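Local coordinates for protein adenosine deaminase (Burkholderia ambifaria, PDB 4GXW) that binds a zinc ion and probably catalyses the hydrolytic deamination of a purine such as adenine or adenosine, at residues 196-207 / 226-236. Residues are numbered along the deposited sequence; the frame is centred on the assembly and turned at random.
Sequences PELFWKAYRDAR and NVETAVDLLHV
Leu234 packs against Tyr203 and Pro196 in an apolar contact between segments that carry two consecutive outer helices of the TIM barrel, 200-208 and 224-232, joined through strand 212-217. Leu234, near the end of 226-236, sets its two methyls against the first segment: CD1 sits over the centre of the Tyr203 ring, 3.7 Å from the centroid and only 6° off the normal, a CH-pi contact. The same methyl reaches Pro196 CB at 3.9 Å, while the other branch, CD2, lies against the backbone of Trp200. With chi1 at -81°, CG of Tyr203 lies beside the backbone N, and the ring runs inward under Leu234 to Ile185 and Ile187 of strand 184-188; its buried OH hydrogen-bonds the Thr214 carbonyl. Val236 CG1 meets the ring obliquely at CE2.

Toward the start of the segment 196-207, the Pro196 ring crosses the side chains of Asn226 and Thr229 at about right angles, CD lying 3.5 Å from Asn226 CG. Next to it a single water ties three side chains together: it donates to Glu197 OE1 (2.7 Å) and Asn226 OD1 and hydrogen-bonds Thr229 OG1, whose other partner is the Arg225 carbonyl. Asn226 ND2 is held by Glu191. At the far end Arg207, bent at chi3 (82°), lays one face of its guanidinium over His235 CB, and a second water donates to His235 O while receiving a weak bond from Arg207 NE.

No direct hydrogen bond crosses between the segments. Apolar packing on the Tyr203 face therefore joins them in the middle, and water carries the polar links at both ends; the Tyr203 side chain stays about 12 Å from the zinc.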
loop_
_atom_site.group_PDB
_atom_site.type_symbol
_atom_site.label_atom_id
_atom_site.label_comp_id
_atom_site.label_asym_id
_atom_site.label_seq_id
_atom_site.Cartn_x
_atom_site.Cartn_y
_atom_site.Cartn_z
ATOM N N PRO A 196 0.162 8.185 17.170
ATOM C CA PRO A 196 0.046 9.219 16.130
ATOM C C PRO A 196 0.057 10.659 16.651
ATOM O O PRO A 196 0.578 11.531 15.950
ATOM C CB PRO A 196 -1.282 8.872 15.440
ATOM C CG PRO A 196 -2.046 8.060 16.467
ATOM C CD PRO A 196 -0.989 7.262 17.172
ATOM N N GLU A 197 -0.483 10.897 17.841
ATOM C CA GLU A 197 -0.502 12.252 18.384
ATOM C C GLU A 197 0.892 12.830 18.646
ATOM O O GLU A 197 1.063 14.038 18.741
ATOM C CB GLU A 197 -1.384 12.338 19.636
ATOM C CG GLU A 197 -0.895 11.550 20.847
ATOM C CD GLU A 197 -1.426 10.126 20.927
ATOM O OE1 GLU A 197 -1.780 9.531 19.874
ATOM O OE2 GLU A 197 -1.469 9.588 22.064
ATOM N N LEU A 198 1.896 11.961 18.752
ATOM C CA LEU A 198 3.268 12.418 18.908
ATOM C C LEU A 198 3.693 13.321 17.741
ATOM O O LEU A 198 4.541 14.204 17.901
ATOM C CB LEU A 198 4.200 11.204 19.019
ATOM C CG LEU A 198 5.694 11.409 19.254
ATOM C CD1 LEU A 198 5.914 12.226 20.526
ATOM C CD2 LEU A 198 6.401 10.052 19.339
ATOM N N PHE A 199 3.069 13.093 16.586
ATOM C CA PHE A 199 3.428 13.733 15.318
ATOM C C PHE A 199 2.428 14.810 14.892
ATOM O O PHE A 199 2.305 15.136 13.707
ATOM C CB PHE A 199 3.598 12.647 14.248
ATOM C CG PHE A 199 4.639 11.640 14.630
ATOM C CD1 PHE A 199 5.978 11.895 14.372
ATOM C CD2 PHE A 199 4.303 10.494 15.341
ATOM C CE1 PHE A 199 6.963 11.010 14.772
ATOM C CE2 PHE A 199 5.288 9.599 15.741
ATOM C CZ PHE A 199 6.615 9.856 15.453
ATOM N N TRP A 200 1.738 15.389 15.871
ATOM C CA TRP A 200 0.726 16.403 15.597
ATOM C C TRP A 200 1.287 17.573 14.788
ATOM O O TRP A 200 0.604 18.113 13.915
ATOM C CB TRP A 200 0.090 16.921 16.901
ATOM C CG TRP A 200 1.015 17.713 17.769
ATOM C CD1 TRP A 200 1.782 17.240 18.798
ATOM C CD2 TRP A 200 1.268 19.123 17.702
ATOM N NE1 TRP A 200 2.501 18.265 19.360
ATOM C CE2 TRP A 200 2.205 19.432 18.705
ATOM C CE3 TRP A 200 0.793 20.157 16.882
ATOM C CZ2 TRP A 200 2.682 20.734 18.914
ATOM C CZ3 TRP A 200 1.260 21.435 17.087
ATOM C CH2 TRP A 200 2.200 21.719 18.094
ATOM N N LYS A 201 2.520 17.978 15.069
ATOM C CA LYS A 201 3.061 19.169 14.423
ATOM C C LYS A 201 3.244 18.998 12.915
ATOM O O LYS A 201 2.893 19.888 12.127
ATOM C CB LYS A 201 4.370 19.584 15.092
ATOM C CG LYS A 201 4.840 20.973 14.729
ATOM C CD LYS A 201 6.026 21.382 15.594
ATOM C CE LYS A 201 6.620 22.679 15.123
ATOM N NZ LYS A 201 7.820 22.961 15.935
ATOM N N ALA A 202 3.774 17.849 12.514
ATOM C CA ALA A 202 3.995 17.592 11.103
ATOM C C ALA A 202 2.679 17.545 10.344
ATOM O O ALA A 202 2.591 18.038 9.216
ATOM C CB ALA A 202 4.762 16.294 10.920
ATOM N N TYR A 203 1.655 16.955 10.959
ATOM C CA TYR A 203 0.338 16.893 10.322
ATOM C C TYR A 203 -0.289 18.277 10.194
ATOM O O TYR A 203 -0.823 18.617 9.132
ATOM C CB TYR A 203 -0.588 15.872 11.020
ATOM C CG TYR A 203 -0.290 14.464 10.545
ATOM C CD1 TYR A 203 0.795 13.751 11.044
ATOM C CD2 TYR A 203 -1.060 13.873 9.560
ATOM C CE1 TYR A 203 1.092 12.477 10.571
ATOM C CE2 TYR A 203 -0.768 12.607 9.084
ATOM C CZ TYR A 203 0.307 11.922 9.592
ATOM O OH TYR A 203 0.593 10.666 9.099
ATOM N N ARG A 204 -0.192 19.084 11.252
ATOM C CA ARG A 204 -0.647 20.471 11.185
ATOM C C ARG A 204 0.044 21.214 10.050
ATOM O O ARG A 204 -0.598 21.898 9.244
ATOM C CB ARG A 204 -0.347 21.206 12.493
ATOM C CG ARG A 204 -0.682 22.699 12.450
ATOM C CD ARG A 204 0.055 23.458 13.535
ATOM N NE ARG A 204 1.488 23.535 13.259
ATOM C CZ ARG A 204 2.365 24.162 14.036
ATOM N NH1 ARG A 204 1.961 24.759 15.153
ATOM N NH2 ARG A 204 3.649 24.183 13.702
ATOM N N ASP A 205 1.361 21.072 9.976
ATOM C CA ASP A 205 2.132 21.776 8.964
ATOM C C ASP A 205 1.776 21.292 7.559
ATOM O O ASP A 205 1.679 22.104 6.638
ATOM C CB ASP A 205 3.639 21.598 9.202
ATOM C CG ASP A 205 4.150 22.367 10.402
ATOM O OD1 ASP A 205 3.382 23.106 11.050
ATOM O OD2 ASP A 205 5.360 22.241 10.679
ATOM N N ALA A 206 1.586 19.987 7.378
ATOM C CA ALA A 206 1.274 19.458 6.049
ATOM C C ALA A 206 -0.052 20.004 5.548
ATOM O O ALA A 206 -0.153 20.452 4.400
ATOM C CB ALA A 206 1.254 17.939 6.069
ATOM N N ARG A 207 -1.052 19.993 6.427
ATOM C CA ARG A 207 -2.376 20.470 6.064
ATOM C C ARG A 207 -2.339 21.975 5.804
ATOM O O ARG A 207 -2.956 22.457 4.854
ATOM C CB ARG A 207 -3.417 20.093 7.118
ATOM C CG ARG A 207 -3.619 18.581 7.200
ATOM C CD ARG A 207 -4.833 18.195 8.025
ATOM N NE ARG A 207 -6.068 18.280 7.239
ATOM C CZ ARG A 207 -7.139 18.990 7.580
ATOM N NH1 ARG A 207 -7.160 19.702 8.701
ATOM N NH2 ARG A 207 -8.207 18.989 6.791
ATOM N N ASN A 226 -5.830 4.820 18.363
ATOM C CA ASN A 226 -4.915 5.387 17.366
ATOM C C ASN A 226 -5.631 5.747 16.074
ATOM O O ASN A 226 -5.275 6.718 15.401
ATOM C CB ASN A 226 -3.749 4.444 17.055
ATOM C CG ASN A 226 -2.709 4.413 18.159
ATOM O OD1 ASN A 226 -2.845 5.088 19.187
ATOM N ND2 ASN A 226 -1.650 3.629 17.948
ATOM N N VAL A 227 -6.625 4.945 15.699
ATOM C CA VAL A 227 -7.439 5.269 14.527
ATOM C C VAL A 227 -8.238 6.547 14.773
ATOM O O VAL A 227 -8.283 7.444 13.919
ATOM C CB VAL A 227 -8.372 4.097 14.150
ATOM C CG1 VAL A 227 -9.162 4.416 12.877
ATOM C CG2 VAL A 227 -7.557 2.823 13.967
ATOM N N GLU A 228 -8.874 6.618 15.936
ATOM C CA GLU A 228 -9.606 7.818 16.321
ATOM C C GLU A 228 -8.715 9.065 16.303
ATOM O O GLU A 228 -9.108 10.121 15.797
ATOM C CB GLU A 228 -10.245 7.642 17.708
ATOM C CG GLU A 228 -11.069 8.837 18.147
ATOM C CD GLU A 228 -11.559 8.721 19.572
ATOM O OE1 GLU A 228 -10.866 8.077 20.401
ATOM O OE2 GLU A 228 -12.640 9.282 19.864
ATOM N N THR A 229 -7.512 8.950 16.858
ATOM C CA THR A 229 -6.574 10.068 16.868
ATOM C C THR A 229 -6.184 10.486 15.440
ATOM O O THR A 229 -6.166 11.681 15.121
ATOM C CB THR A 229 -5.330 9.722 17.694
ATOM O OG1 THR A 229 -5.734 9.496 19.049
ATOM C CG2 THR A 229 -4.327 10.866 17.663
ATOM N N ALA A 230 -5.894 9.520 14.570
ATOM C CA ALA A 230 -5.554 9.858 13.189
ATOM C C ALA A 230 -6.677 10.624 12.503
ATOM O O ALA A 230 -6.443 11.655 11.850
ATOM C CB ALA A 230 -5.212 8.610 12.402
ATOM N N VAL A 231 -7.903 10.129 12.655
ATOM C CA VAL A 231 -9.033 10.732 11.968
ATOM C C VAL A 231 -9.470 12.058 12.586
ATOM O O VAL A 231 -9.744 13.018 11.864
ATOM C CB VAL A 231 -10.214 9.742 11.898
ATOM C CG1 VAL A 231 -11.437 10.406 11.290
ATOM C CG2 VAL A 231 -9.808 8.501 11.103
ATOM N N ASP A 232 -9.530 12.115 13.913
ATOM C CA ASP A 232 -10.135 13.266 14.583
ATOM C C ASP A 232 -9.177 14.273 15.212
ATOM O O ASP A 232 -9.600 15.369 15.568
ATOM C CB ASP A 232 -11.167 12.801 15.620
ATOM C CG ASP A 232 -12.385 12.175 14.978
ATOM O OD1 ASP A 232 -12.762 12.628 13.875
ATOM O OD2 ASP A 232 -12.964 11.238 15.574
ATOM N N LEU A 233 -7.903 13.914 15.351
ATOM C CA LEU A 233 -6.892 14.886 15.760
ATOM C C LEU A 233 -6.045 15.292 14.556
ATOM O O LEU A 233 -5.922 16.479 14.242
ATOM C CB LEU A 233 -5.983 14.336 16.868
ATOM C CG LEU A 233 -4.922 15.368 17.296
ATOM C CD1 LEU A 233 -5.545 16.558 18.022
ATOM C CD2 LEU A 233 -3.826 14.716 18.126
ATOM N N LEU A 234 -5.461 14.313 13.875
ATOM C CA LEU A 234 -4.598 14.612 12.736
ATOM C C LEU A 234 -5.411 15.040 11.515
ATOM O O LEU A 234 -4.876 15.676 10.605
ATOM C CB LEU A 234 -3.704 13.420 12.387
ATOM C CG LEU A 234 -2.805 12.902 13.510
ATOM C CD1 LEU A 234 -1.897 11.826 12.947
ATOM C CD2 LEU A 234 -1.988 14.022 14.160
ATOM N N HIS A 235 -6.694 14.674 11.495
ATOM C CA HIS A 235 -7.603 15.001 10.391
ATOM C C HIS A 235 -7.182 14.370 9.068
ATOM O O HIS A 235 -7.262 15.006 8.025
ATOM C CB HIS A 235 -7.782 16.523 10.235
ATOM C CG HIS A 235 -8.266 17.206 11.478
ATOM N ND1 HIS A 235 -9.481 16.919 12.061
ATOM C CD2 HIS A 235 -7.693 18.155 12.257
ATOM C CE1 HIS A 235 -9.640 17.663 13.141
ATOM N NE2 HIS A 235 -8.570 18.426 13.279
ATOM N N VAL A 236 -6.762 13.111 9.102
ATOM C CA VAL A 236 -6.321 12.449 7.878
ATOM C C VAL A 236 -7.456 12.314 6.869
ATOM O O VAL A 236 -8.640 12.223 7.226
ATOM C CB VAL A 236 -5.683 11.058 8.141
ATOM C CG1 VAL A 236 -4.438 11.204 8.998
ATOM C CG2 VAL A 236 -6.679 10.099 8.788
HETATM O O HOH W 1 -3.803 7.697 19.904
HETATM O O HOH W 2 -5.539 15.831 5.993
#